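Local coordinates for AMP-dependent synthetase and ligase (Xenorhabdus doucetiae, PDB 6QSR), which forms a heterocomplex with a FabA/FabZ-type dehydratase and probably takes part in the dehydration steps of aryl polyene pigment biosynthesis by a type II polyketide synthase, at residues A[1-5]-A[46-51]; A[12-16]-A[83-87]; A[35-39]-A[73-77]; A[91-97]-A[111-117]. All blocks are in the same frame, centred on the assembly; numbering follows the deposited sequence.

Contact 1: residues A[1-5]-A[46-51]; sequences MKPIE and DWVMHY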
loop_
_atom_site.group_PDB
_atom_site.type_symbol
_atom_site.label_atom_id
_atom_site.label_comp_id
_atom_site.label_asym_id
_atom_site.label_seq_id
_atom_site.Cartn_x
_atom_site.Cartn_y
_atom_site.Cartn_z
ATOM N N MET A 1 -4.957 9.609 10.489
ATOM C CA MET A 1 -4.087 9.008 9.432
ATOM C C MET A 1 -2.602 9.387 9.561
ATOM O O MET A 1 -1.743 8.582 9.206
ATOM C CB MET A 1 -4.637 9.317 8.023
ATOM C CG MET A 1 -5.032 8.079 7.216
ATOM S SD MET A 1 -6.493 7.181 7.787
ATOM C CE MET A 1 -5.985 5.481 7.540
ATOM N N LYS A 2 -2.294 10.585 10.064
ATOM C CA LYS A 2 -0.894 10.989 10.291
ATOM C C LYS A 2 -0.367 10.451 11.630
ATOM O O LYS A 2 -1.112 10.425 12.610
ATOM C CB LYS A 2 -0.739 12.518 10.262
ATOM C CG LYS A 2 -1.182 13.193 8.968
ATOM C CD LYS A 2 -0.324 12.813 7.762
ATOM C CE LYS A 2 -1.121 12.847 6.463
ATOM N NZ LYS A 2 -0.483 12.037 5.387
ATOM N N PRO A 3 0.918 10.035 11.685
ATOM C CA PRO A 3 1.471 9.561 12.947
ATOM C C PRO A 3 1.956 10.717 13.825
ATOM O O PRO A 3 1.867 11.873 13.422
ATOM C CB PRO A 3 2.640 8.692 12.496
ATOM C CG PRO A 3 3.102 9.321 11.228
ATOM C CD PRO A 3 1.978 10.151 10.669
ATOM N N ILE A 4 2.463 10.398 15.014
ATOM C CA ILE A 4 2.931 11.414 15.955
ATOM C C ILE A 4 4.339 11.851 15.558
ATOM O O ILE A 4 5.251 11.029 15.474
ATOM C CB ILE A 4 2.879 10.902 17.422
ATOM C CG1 ILE A 4 1.419 10.835 17.888
ATOM C CG2 ILE A 4 3.671 11.806 18.361
ATOM C CD1 ILE A 4 1.174 9.848 19.001
ATOM N N GLU A 5 4.508 13.147 15.319
ATOM C CA GLU A 5 5.806 13.686 14.924
ATOM C C GLU A 5 6.581 14.117 16.166
ATOM O O GLU A 5 6.163 15.032 16.873
ATOM C CB GLU A 5 5.644 14.867 13.968
ATOM C CG GLU A 5 6.952 15.266 13.311
ATOM C CD GLU A 5 6.804 16.436 12.367
ATOM O OE1 GLU A 5 7.620 17.375 12.459
ATOM O OE2 GLU A 5 5.878 16.422 11.532
ATOM N N ASP A 46 2.254 7.074 1.881
ATOM C CA ASP A 46 1.356 8.201 2.160
ATOM C C ASP A 46 2.086 9.341 2.893
ATOM O O ASP A 46 1.988 10.490 2.487
ATOM C CB ASP A 46 0.115 7.723 2.934
ATOM C CG ASP A 46 -1.004 8.755 2.961
ATOM O OD1 ASP A 46 -1.606 9.025 1.903
ATOM O OD2 ASP A 46 -1.303 9.284 4.045
ATOM N N TRP A 47 2.859 9.012 3.932
ATOM C CA TRP A 47 3.577 10.023 4.714
ATOM C C TRP A 47 4.759 10.631 3.951
ATOM O O TRP A 47 4.988 11.833 4.025
ATOM C CB TRP A 47 4.052 9.446 6.056
ATOM C CG TRP A 47 2.952 8.832 6.867
ATOM C CD1 TRP A 47 1.618 9.142 6.827
ATOM C CD2 TRP A 47 3.094 7.804 7.853
ATOM N NE1 TRP A 47 0.918 8.350 7.713
ATOM C CE2 TRP A 47 1.802 7.527 8.362
ATOM C CE3 TRP A 47 4.187 7.082 8.351
ATOM C CZ2 TRP A 47 1.575 6.557 9.352
ATOM C CZ3 TRP A 47 3.956 6.109 9.335
ATOM C CH2 TRP A 47 2.661 5.859 9.816
ATOM N N VAL A 48 5.486 9.810 3.205
ATOM C CA VAL A 48 6.508 10.316 2.283
ATOM C C VAL A 48 5.916 11.402 1.382
ATOM O O VAL A 48 6.476 12.492 1.264
ATOM C CB VAL A 48 7.170 9.181 1.469
ATOM C CG1 VAL A 48 7.977 9.730 0.296
ATOM C CG2 VAL A 48 8.080 8.363 2.373
ATOM N N MET A 49 4.760 11.128 0.798
ATOM C CA MET A 49 4.090 12.121 -0.050
ATOM C C MET A 49 3.633 13.379 0.705
ATOM O O MET A 49 3.687 14.468 0.141
ATOM C CB MET A 49 2.919 11.484 -0.792
ATOM C CG MET A 49 3.346 10.396 -1.767
ATOM S SD MET A 49 4.389 10.952 -3.130
ATOM C CE MET A 49 3.502 12.425 -3.647
ATOM N N HIS A 50 3.198 13.233 1.961
ATOM C CA HIS A 50 2.783 14.382 2.785
ATOM C C HIS A 50 3.946 15.328 3.072
ATOM O O HIS A 50 3.824 16.535 2.892
ATOM C CB HIS A 50 2.159 13.935 4.117
ATOM C CG HIS A 50 1.962 15.056 5.095
ATOM N ND1 HIS A 50 1.004 16.033 4.925
ATOM C CD2 HIS A 50 2.623 15.375 6.234
ATOM C CE1 HIS A 50 1.071 16.893 5.927
ATOM N NE2 HIS A 50 2.045 16.516 6.735
ATOM N N TYR A 51 5.060 14.771 3.538
ATOM C CA TYR A 51 6.247 15.572 3.819
ATOM C C TYR A 51 6.892 16.110 2.542
ATOM O O TYR A 51 7.393 17.246 2.526
ATOM C CB TYR A 51 7.245 14.783 4.673
ATOM C CG TYR A 51 6.765 14.602 6.096
ATOM C CD1 TYR A 51 6.698 15.691 6.967
ATOM C CD2 TYR A 51 6.373 13.350 6.575
ATOM C CE1 TYR A 51 6.254 15.540 8.275
ATOM C CE2 TYR A 51 5.928 13.189 7.881
ATOM C CZ TYR A 51 5.869 14.286 8.726
ATOM O OH TYR A 51 5.434 14.136 10.020
HETATM O O HOH W 1 -1.597 9.177 6.605
HETATM O O HOH W 2 -0.193 12.243 2.177
#

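Contact 2: residues A[12-16]-A[83-87]; sequences AQHEA and KINWD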
loop_
_atom_site.group_PDB
_atom_site.type_symbol
_atom_site.label_atom_id
_atom_site.label_comp_id
_atom_site.label_asym_id
_atom_site.label_seq_id
_atom_site.Cartn_x
_atom_site.Cartn_y
_atom_site.Cartn_z
ATOM N N ALA A 12 19.228 20.515 4.358
ATOM C CA ALA A 12 19.264 21.225 3.079
ATOM C C ALA A 12 17.821 21.490 2.665
ATOM O O ALA A 12 16.911 20.831 3.170
ATOM C CB ALA A 12 19.978 20.382 2.034
ATOM N N GLN A 13 17.590 22.422 1.742
ATOM C CA GLN A 13 16.208 22.722 1.319
ATOM C C GLN A 13 15.534 21.543 0.583
ATOM O O GLN A 13 14.303 21.499 0.483
ATOM C CB GLN A 13 16.140 24.002 0.472
ATOM C CG GLN A 13 16.603 25.269 1.193
ATOM C CD GLN A 13 15.691 25.693 2.338
ATOM O OE1 GLN A 13 14.660 26.332 2.124
ATOM N NE2 GLN A 13 16.081 25.356 3.563
ATOM N N HIS A 14 16.338 20.586 0.106
ATOM C CA HIS A 14 15.851 19.417 -0.639
ATOM C C HIS A 14 15.839 18.100 0.166
ATOM O O HIS A 14 15.516 17.045 -0.391
ATOM C CB HIS A 14 16.661 19.259 -1.941
ATOM C CG HIS A 14 18.067 18.775 -1.738
ATOM N ND1 HIS A 14 19.121 19.628 -1.490
ATOM C CD2 HIS A 14 18.588 17.525 -1.749
ATOM C CE1 HIS A 14 20.231 18.924 -1.354
ATOM N NE2 HIS A 14 19.936 17.645 -1.507
ATOM N N GLU A 15 16.176 18.166 1.457
ATOM C CA GLU A 15 16.241 16.987 2.321
ATOM C C GLU A 15 15.414 17.182 3.586
ATOM O O GLU A 15 15.307 18.301 4.106
ATOM C CB GLU A 15 17.686 16.698 2.732
ATOM C CG GLU A 15 18.578 16.186 1.613
ATOM C CD GLU A 15 19.801 15.455 2.141
ATOM O OE1 GLU A 15 20.006 14.279 1.765
ATOM O OE2 GLU A 15 20.548 16.052 2.948
ATOM N N ALA A 16 14.856 16.090 4.098
ATOM C CA ALA A 16 14.209 16.113 5.412
ATOM C C ALA A 16 14.441 14.822 6.171
ATOM O O ALA A 16 14.516 13.744 5.582
ATOM C CB ALA A 16 12.715 16.370 5.275
ATOM N N LYS A 83 13.905 9.480 6.173
ATOM C CA LYS A 83 14.841 10.319 5.438
ATOM C C LYS A 83 14.291 10.432 4.023
ATOM O O LYS A 83 14.005 9.410 3.409
ATOM C CB LYS A 83 16.213 9.640 5.441
ATOM C CG LYS A 83 17.282 10.213 4.512
ATOM C CD LYS A 83 18.090 9.070 3.899
ATOM C CE LYS A 83 19.339 9.541 3.174
ATOM N NZ LYS A 83 20.361 8.453 3.174
ATOM N N ILE A 84 14.114 11.664 3.534
ATOM C CA ILE A 84 13.589 11.926 2.182
ATOM C C ILE A 84 14.512 12.901 1.458
ATOM O O ILE A 84 14.930 13.908 2.037
ATOM C CB ILE A 84 12.167 12.546 2.200
ATOM C CG1 ILE A 84 11.174 11.680 2.982
ATOM C CG2 ILE A 84 11.644 12.705 0.777
ATOM C CD1 ILE A 84 9.924 12.424 3.404
ATOM N N ASN A 85 14.797 12.606 0.190
ATOM C CA ASN A 85 15.588 13.475 -0.670
ATOM C C ASN A 85 14.784 13.739 -1.941
ATOM O O ASN A 85 14.272 12.799 -2.559
ATOM C CB ASN A 85 16.916 12.798 -0.997
ATOM C CG ASN A 85 17.827 13.662 -1.851
ATOM O OD1 ASN A 85 17.638 13.789 -3.067
ATOM N ND2 ASN A 85 18.835 14.245 -1.220
ATOM N N TRP A 86 14.665 15.016 -2.306
ATOM C CA TRP A 86 13.988 15.438 -3.531
ATOM C C TRP A 86 15.030 15.948 -4.521
ATOM O O TRP A 86 15.770 16.888 -4.215
ATOM C CB TRP A 86 12.954 16.517 -3.195
ATOM C CG TRP A 86 12.367 17.246 -4.364
ATOM C CD1 TRP A 86 12.327 18.598 -4.544
ATOM C CD2 TRP A 86 11.712 16.668 -5.497
ATOM N NE1 TRP A 86 11.686 18.900 -5.724
ATOM C CE2 TRP A 86 11.306 17.732 -6.331
ATOM C CE3 TRP A 86 11.441 15.349 -5.897
ATOM C CZ2 TRP A 86 10.627 17.523 -7.533
ATOM C CZ3 TRP A 86 10.772 15.139 -7.095
ATOM C CH2 TRP A 86 10.379 16.226 -7.904
ATOM N N ASP A 87 15.095 15.308 -5.690
ATOM C CA ASP A 87 15.989 15.716 -6.773
ATOM C C ASP A 87 15.101 16.273 -7.888
ATOM O O ASP A 87 14.527 15.526 -8.680
ATOM C CB ASP A 87 16.839 14.535 -7.251
ATOM C CG ASP A 87 17.991 14.962 -8.149
ATOM O OD1 ASP A 87 17.839 15.945 -8.895
ATOM O OD2 ASP A 87 19.056 14.306 -8.110
#

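Contact 3: residues A[35-39]-A[73-77]; sequences VQPLL and PLQPG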
loop_
_atom_site.group_PDB
_atom_site.type_symbol
_atom_site.label_atom_id
_atom_site.label_comp_id
_atom_site.label_asym_id
_atom_site.label_seq_id
_atom_site.Cartn_x
_atom_site.Cartn_y
_atom_site.Cartn_z
ATOM N N VAL A 35 -4.793 -10.472 14.405
ATOM C CA VAL A 35 -3.721 -11.220 15.110
ATOM C C VAL A 35 -2.414 -10.432 15.344
ATOM O O VAL A 35 -1.609 -10.817 16.194
ATOM C CB VAL A 35 -3.361 -12.569 14.421
ATOM C CG1 VAL A 35 -4.595 -13.445 14.239
ATOM C CG2 VAL A 35 -2.626 -12.358 13.102
ATOM N N GLN A 36 -2.187 -9.371 14.572
ATOM C CA GLN A 36 -1.000 -8.520 14.724
ATOM C C GLN A 36 -1.253 -7.178 14.052
ATOM O O GLN A 36 -1.494 -7.162 12.835
ATOM C CB GLN A 36 0.219 -9.157 14.045
ATOM C CG GLN A 36 1.447 -8.243 13.946
ATOM C CD GLN A 36 2.120 -7.989 15.280
ATOM O OE1 GLN A 36 2.370 -8.921 16.039
ATOM N NE2 GLN A 36 2.441 -6.728 15.559
ATOM N N PRO A 37 -1.203 -6.060 14.807
ATOM C CA PRO A 37 -1.197 -4.776 14.086
ATOM C C PRO A 37 0.109 -4.578 13.308
ATOM O O PRO A 37 1.190 -4.687 13.877
ATOM C CB PRO A 37 -1.374 -3.727 15.194
ATOM C CG PRO A 37 -1.029 -4.424 16.466
ATOM C CD PRO A 37 -1.370 -5.870 16.261
ATOM N N LEU A 38 -0.007 -4.335 12.005
ATOM C CA LEU A 38 1.146 -4.051 11.154
ATOM C C LEU A 38 0.854 -2.803 10.357
ATOM O O LEU A 38 -0.265 -2.635 9.872
ATOM C CB LEU A 38 1.396 -5.194 10.170
ATOM C CG LEU A 38 1.900 -6.515 10.737
ATOM C CD1 LEU A 38 1.895 -7.567 9.639
ATOM C CD2 LEU A 38 3.293 -6.348 11.330
ATOM N N LEU A 39 1.859 -1.948 10.196
ATOM C CA LEU A 39 1.695 -0.723 9.421
ATOM C C LEU A 39 1.689 -1.084 7.928
ATOM O O LEU A 39 2.667 -1.666 7.444
ATOM C CB LEU A 39 2.831 0.253 9.737
ATOM C CG LEU A 39 2.711 1.669 9.163
ATOM C CD1 LEU A 39 1.574 2.434 9.817
ATOM C CD2 LEU A 39 4.019 2.423 9.324
ATOM N N PRO A 73 8.872 -5.687 9.184
ATOM C CA PRO A 73 7.530 -5.261 9.600
ATOM C C PRO A 73 7.552 -4.207 10.703
ATOM O O PRO A 73 8.406 -4.259 11.601
ATOM C CB PRO A 73 6.874 -6.546 10.113
ATOM C CG PRO A 73 7.986 -7.492 10.410
ATOM C CD PRO A 73 9.244 -6.997 9.761
ATOM N N LEU A 74 6.616 -3.266 10.619
ATOM C CA LEU A 74 6.487 -2.185 11.584
ATOM C C LEU A 74 5.175 -2.330 12.333
ATOM O O LEU A 74 4.154 -2.679 11.746
ATOM C CB LEU A 74 6.547 -0.835 10.869
ATOM C CG LEU A 74 7.876 -0.565 10.145
ATOM C CD1 LEU A 74 7.814 0.735 9.370
ATOM C CD2 LEU A 74 9.032 -0.529 11.133
ATOM N N GLN A 75 5.219 -2.067 13.636
ATOM C CA GLN A 75 4.076 -2.265 14.530
ATOM C C GLN A 75 3.969 -1.112 15.529
ATOM O O GLN A 75 4.903 -0.314 15.656
ATOM C CB GLN A 75 4.208 -3.609 15.263
ATOM C CG GLN A 75 5.404 -3.735 16.192
ATOM C CD GLN A 75 5.395 -5.032 16.985
ATOM O OE1 GLN A 75 4.338 -5.592 17.286
ATOM N NE2 GLN A 75 6.581 -5.512 17.334
ATOM N N PRO A 76 2.836 -1.020 16.259
ATOM C CA PRO A 76 2.726 0.062 17.231
ATOM C C PRO A 76 3.805 -0.006 18.313
ATOM O O PRO A 76 4.242 -1.104 18.682
ATOM C CB PRO A 76 1.335 -0.141 17.837
ATOM C CG PRO A 76 0.580 -0.914 16.823
ATOM C CD PRO A 76 1.586 -1.794 16.157
ATOM N N GLY A 77 4.236 1.167 18.776
ATOM C CA GLY A 77 5.345 1.288 19.707
ATOM C C GLY A 77 6.679 1.578 19.040
ATOM O O GLY A 77 7.599 2.051 19.710
HETATM O O HOH W 3 4.887 -3.017 8.349
#

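Contact 4: residues A[91-97]-A[111-117]; sequences HLLTFRY and SQGKIKL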
loop_
_atom_site.group_PDB
_atom_site.type_symbol
_atom_site.label_atom_id
_atom_site.label_comp_id
_atom_site.label_asym_id
_atom_site.label_seq_id
_atom_site.Cartn_x
_atom_site.Cartn_y
_atom_site.Cartn_z
ATOM N N HIS A 91 13.231 14.668 -11.272
ATOM C CA HIS A 91 11.820 14.437 -10.896
ATOM C C HIS A 91 11.690 13.342 -9.823
ATOM O O HIS A 91 10.640 12.701 -9.718
ATOM C CB HIS A 91 10.954 14.066 -12.117
ATOM C CG HIS A 91 11.026 15.042 -13.251
ATOM N ND1 HIS A 91 11.952 16.063 -13.310
ATOM C CD2 HIS A 91 10.300 15.133 -14.389
ATOM C CE1 HIS A 91 11.782 16.747 -14.426
ATOM N NE2 HIS A 91 10.787 16.206 -15.100
ATOM N N LEU A 92 12.732 13.166 -9.003
ATOM C CA LEU A 92 12.914 11.934 -8.228
ATOM C C LEU A 92 12.960 12.180 -6.729
ATOM O O LEU A 92 13.796 12.937 -6.227
ATOM C CB LEU A 92 14.199 11.234 -8.671
ATOM C CG LEU A 92 14.508 9.844 -8.116
ATOM C CD1 LEU A 92 13.524 8.820 -8.656
ATOM C CD2 LEU A 92 15.940 9.447 -8.449
ATOM N N LEU A 93 12.040 11.516 -6.034
ATOM C CA LEU A 93 11.926 11.536 -4.595
ATOM C C LEU A 93 12.391 10.168 -4.100
ATOM O O LEU A 93 11.861 9.133 -4.531
ATOM C CB LEU A 93 10.464 11.773 -4.221
ATOM C CG LEU A 93 10.053 12.022 -2.779
ATOM C CD1 LEU A 93 10.604 13.355 -2.279
ATOM C CD2 LEU A 93 8.529 11.991 -2.675
ATOM N N THR A 94 13.374 10.171 -3.205
ATOM C CA THR A 94 13.918 8.950 -2.629
ATOM C C THR A 94 13.690 8.992 -1.139
ATOM O O THR A 94 13.741 10.066 -0.534
ATOM C CB THR A 94 15.414 8.804 -2.943
ATOM O OG1 THR A 94 16.084 10.015 -2.606
ATOM C CG2 THR A 94 15.613 8.564 -4.420
ATOM N N PHE A 95 13.418 7.829 -0.553
ATOM C CA PHE A 95 13.123 7.738 0.883
ATOM C C PHE A 95 13.633 6.456 1.512
ATOM O O PHE A 95 13.842 5.446 0.842
ATOM C CB PHE A 95 11.618 7.880 1.180
ATOM C CG PHE A 95 10.790 6.697 0.758
ATOM C CD1 PHE A 95 10.277 6.615 -0.533
ATOM C CD2 PHE A 95 10.517 5.662 1.644
ATOM C CE1 PHE A 95 9.512 5.528 -0.932
ATOM C CE2 PHE A 95 9.751 4.565 1.243
ATOM C CZ PHE A 95 9.250 4.501 -0.044
ATOM N N ARG A 96 13.779 6.510 2.828
ATOM C CA ARG A 96 14.212 5.368 3.594
ATOM C C ARG A 96 13.596 5.528 4.979
ATOM O O ARG A 96 13.600 6.630 5.525
ATOM C CB ARG A 96 15.745 5.337 3.626
ATOM C CG ARG A 96 16.374 4.263 4.492
ATOM C CD ARG A 96 17.894 4.390 4.489
ATOM N NE ARG A 96 18.517 3.392 5.363
ATOM C CZ ARG A 96 19.780 3.417 5.799
ATOM N NH1 ARG A 96 20.616 4.402 5.459
ATOM N NH2 ARG A 96 20.218 2.439 6.591
ATOM N N TYR A 97 12.992 4.460 5.490
ATOM C CA TYR A 97 12.532 4.409 6.876
ATOM C C TYR A 97 13.484 3.509 7.635
ATOM O O TYR A 97 13.679 2.361 7.246
ATOM C CB TYR A 97 11.127 3.814 6.972
ATOM C CG TYR A 97 9.976 4.733 6.620
ATOM C CD1 TYR A 97 9.494 4.827 5.304
ATOM C CD2 TYR A 97 9.324 5.467 7.613
ATOM C CE1 TYR A 97 8.414 5.643 4.993
ATOM C CE2 TYR A 97 8.244 6.288 7.311
ATOM C CZ TYR A 97 7.789 6.372 6.007
ATOM O OH TYR A 97 6.719 7.192 5.738
ATOM N N SER A 111 12.115 0.191 5.281
ATOM C CA SER A 111 11.716 0.310 3.880
ATOM C C SER A 111 12.506 1.378 3.144
ATOM O O SER A 111 13.123 2.248 3.747
ATOM C CB SER A 111 10.215 0.590 3.784
ATOM O OG SER A 111 9.903 1.863 4.306
ATOM N N GLN A 112 12.480 1.304 1.822
ATOM C CA GLN A 112 13.187 2.270 0.999
ATOM C C GLN A 112 12.559 2.299 -0.376
ATOM O O GLN A 112 12.054 1.279 -0.853
ATOM C CB GLN A 112 14.677 1.919 0.912
ATOM C CG GLN A 112 14.958 0.515 0.395
ATOM C CD GLN A 112 16.375 0.026 0.665
ATOM O OE1 GLN A 112 17.109 0.590 1.476
ATOM N NE2 GLN A 112 16.756 -1.045 -0.014
ATOM N N GLY A 113 12.551 3.464 -1.008
ATOM C CA GLY A 113 12.008 3.531 -2.359
ATOM C C GLY A 113 12.299 4.773 -3.154
ATOM O O GLY A 113 12.923 5.714 -2.655
ATOM N N LYS A 114 11.834 4.737 -4.406
ATOM C CA LYS A 114 12.024 5.802 -5.392
ATOM C C LYS A 114 10.685 6.122 -6.049
ATOM O O LYS A 114 10.069 5.241 -6.669
ATOM C CB LYS A 114 13.005 5.354 -6.476
ATOM C CG LYS A 114 14.410 5.057 -5.980
ATOM C CD LYS A 114 15.215 4.259 -6.991
ATOM C CE LYS A 114 15.541 5.070 -8.232
ATOM N NZ LYS A 114 16.418 4.291 -9.153
ATOM N N ILE A 115 10.250 7.376 -5.909
ATOM C CA ILE A 115 8.964 7.858 -6.423
ATOM C C ILE A 115 9.238 8.937 -7.475
ATOM O O ILE A 115 10.111 9.771 -7.275
ATOM C CB ILE A 115 8.114 8.419 -5.256
ATOM C CG1 ILE A 115 7.651 7.269 -4.350
ATOM C CG2 ILE A 115 6.902 9.225 -5.746
ATOM C CD1 ILE A 115 7.211 7.684 -2.952
ATOM N N LYS A 116 8.523 8.915 -8.596
ATOM C CA LYS A 116 8.581 10.029 -9.542
ATOM C C LYS A 116 7.401 10.968 -9.319
ATOM O O LYS A 116 6.264 10.523 -9.087
ATOM C CB LYS A 116 8.639 9.551 -10.992
ATOM C CG LYS A 116 9.874 8.728 -11.306
ATOM C CD LYS A 116 11.127 9.572 -11.496
ATOM C CE LYS A 116 11.354 9.993 -12.940
ATOM N NZ LYS A 116 12.808 9.967 -13.264
ATOM N N LEU A 117 7.684 12.265 -9.349
ATOM C CA LEU A 117 6.641 13.292 -9.284
ATOM C C LEU A 117 6.550 13.990 -10.635
ATOM O O LEU A 117 7.482 13.910 -11.434
ATOM C CB LEU A 117 6.933 14.307 -8.186
ATOM C CG LEU A 117 7.149 13.740 -6.780
ATOM C CD1 LEU A 117 7.445 14.852 -5.789
ATOM C CD2 LEU A 117 5.935 12.941 -6.342
#

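Contact 1: residues A[1-5]-A[46-51]
Pro3 lays its ring on one face of the Trp47 indole: CG stands 3.5 Å from the centroid of the six-membered ring and only 5° off the ring normal, a CH-pi contact centred on the benzo ring, while CD sits by CE2. A second, looser CH-pi contact joins Lys2 and His50, with Lys2 CD 4.3 Å from the imidazole centroid and displaced toward its rim. The lysine chain bends at chi2 (-66°), so its aliphatic part passes over the imidazole while the ammonium group turns back toward the helix.

Two hydrogen bonds flank this packing. Trp47 NE1 donates to Met1 O at 3.1 Å, somewhat out of the indole plane; that carbonyl also accepts from Trp28 NE1. Tyr51 OH donates to Glu5 OE2 over 2.8 Å, meeting the oxygen from above the carboxylate plane. The extended Glu5 chain gives its other oxygen, OE1, to a salt bridge with Arg8.

The ionic element is the salt bridge from Lys2 NZ to Asp46 OD2, 3.2 Å long and also approached from above the carboxylate plane. A water donates to Asp46 OD2 at 2.6 Å and makes weak bonds to Met1 O and Trp47 NE1.

An apolar proline–indole CH-pi contact therefore lies beside a polar rim, tying the N-terminal arm to the central helix of the hot-dog fold. With OD2 met by Lys2 NZ and the water, and OD1 by Trp77 of the partner FabA/FabZ-type subunit, the rotation of the Asp46 carboxylate is fixed at the subunit boundary.

Contact 2: residues A[12-16]-A[83-87]
The edge of the His14 imidazole, not its face, meets Asn85: ring atom CD2 lies 3.3 Å from Asn85 ND2, and the ring and amide planes stand 78° apart although the two side chains run side by side. On the carboxylate of Glu15 the same amide nitrogen makes a hydrogen bond, ND2 to OE1 3.2 Å. The acceptor lies in the amide plane, whereas the donor comes to OE1 on its anti side and 30° out of the carboxylate plane. Asn85 CG is anti to its own backbone N (chi1 -178°), which carries the amide across toward the neighbouring strand. The Trp86 indole leads away from segment 12-16 and makes an edge-to-face contact with Trp60.

The backbones themselves form an antiparallel strand pair of the hot-dog sheet, the first strand beginning at Glu15, the last residue of a type I turn from Ala12. Glu15 and Asn85 are a non-hydrogen-bonded pair, and Ala16 and Ile84 a hydrogen-bonded one. The latter exchanges two bonds, Ala16 N to Ile84 O at 3.0 Å and Ile84 N to Ala16 O at 2.9 Å. Trp86 N reaches His14 O over 2.9 Å. Opposite the Glu15–Asn85 face, Ala16 and Ile84 turn to helix 41-56, where both touch Leu56.

Contact 3: residues A[35-39]-A[73-77]
Pro37 overlaps Pro76 ring against ring, the two side chains crossing at about a right angle, with Pro37 CB 3.7 Å from Pro76 CD. Beside them the two glutamines meet through their amides: Gln36 NE2 donates to Gln75 OE1 over 2.8 Å, from above the acceptor's carbonyl plane, and the amide planes are 62° apart. The bend of Gln36 at chi2 (71°) folds its amide back, so NE2 also reaches Pro37 O at 2.9 Å. Two acceptors thus grip one nitrogen and fix how the amide is turned.

The backbones join through Leu39 N and Leu74 O, 2.9 Å apart with an N-H...O angle of 166°, and Leu38 CA adds a CA-H...O contact to the same oxygen. A water completes the link, donating to Leu39 O and accepting from Leu74 N. A methyl of Leu38, CD2, lies 3.8 Å from Pro73 CB, and Leu39 and Leu74 pack CB to CB.

The proline-containing loop 35-39 leads straight into the central helix of the hot-dog fold, and the contact joins it to the connection between strands 61-70 and 79-87. Leu39 and Leu74 both press on Gln44 of helix 41-56, and Gln36, Pro73 and Gln75 pack against the FabA/FabZ-type partner chain.

Contact 4: residues A[91-97]-A[111-117]
Phe95 turns its CG between the backbone N and the carbonyl carbon (chi1 71°), which lays the ring across the neighbouring strand onto Gly113. CA of Gly113 stands 4.0 Å from the Phe95 ring centroid, 29° off the normal, a CH-pi contact, and Gly113 N lies above the middle of the same face. With no side chain on Gly113, the ring rests directly on the backbone. The Phe95 ring also reaches Ile115, CE1 to CD1 3.7 Å. Ser111 has its OG in the corresponding position, 3.2 Å from Tyr97 CD1; this hydroxyl is bonded to Gln44 OE1, while Tyr97 OH reaches Gln44 O. One helix residue thereby engages both polar ends.

The strands run 176° apart in direction. Hydrogen-bonded pairs are Leu93 with Ile115, Phe95 with Gly113 and Tyr97 with Ser111; Ile115 N to Leu93 O, at 2.8 Å, is nearly straight, but Ser111 N to Tyr97 O, at 3.3 Å, is weak. On the other face Leu92 CD1 touches Lys116 CD at 3.8 Å, and Thr94 lies alongside Lys114, methyl against CG. Lys116 NZ goes on to Lys90 O, and the extended Arg96 to Asp98.

At one end His91 and Leu92 both face Asp87, a G1 beta bulge, and His91 O accepts from Leu117 N. The whole is a long antiparallel hairpin whose Leu93, Phe95, Tyr97 and Leu117 side chains pack on helix 41-56, as expected of the hot-dog fold, where a sheet wraps a central helix.

How the contacts relate
Helix 41-56 ties the contacts together. Contact 1 touches contact 4 through Val48 CG2 and Phe95 CG, 3.6 Å apart, contact 2 through Tyr51 CB and Ile84 CD1, 3.8 Å apart, and contact 3 through Trp47 CH2 and Leu39 CD1, 3.6 Å apart. Contacts 2 and 4 are neighbours in one sheet, their centres about 10 Å apart, with a probable hydrogen bond from Asn85 N to Thr94 O. Contacts 2 and 3 lie on opposite sides of the chain's centre, about 27 Å apart between centres. Contacts 1 and 3 border the FabA/FabZ-type partner chain, whereas contacts 2 and 4 are not touched by it.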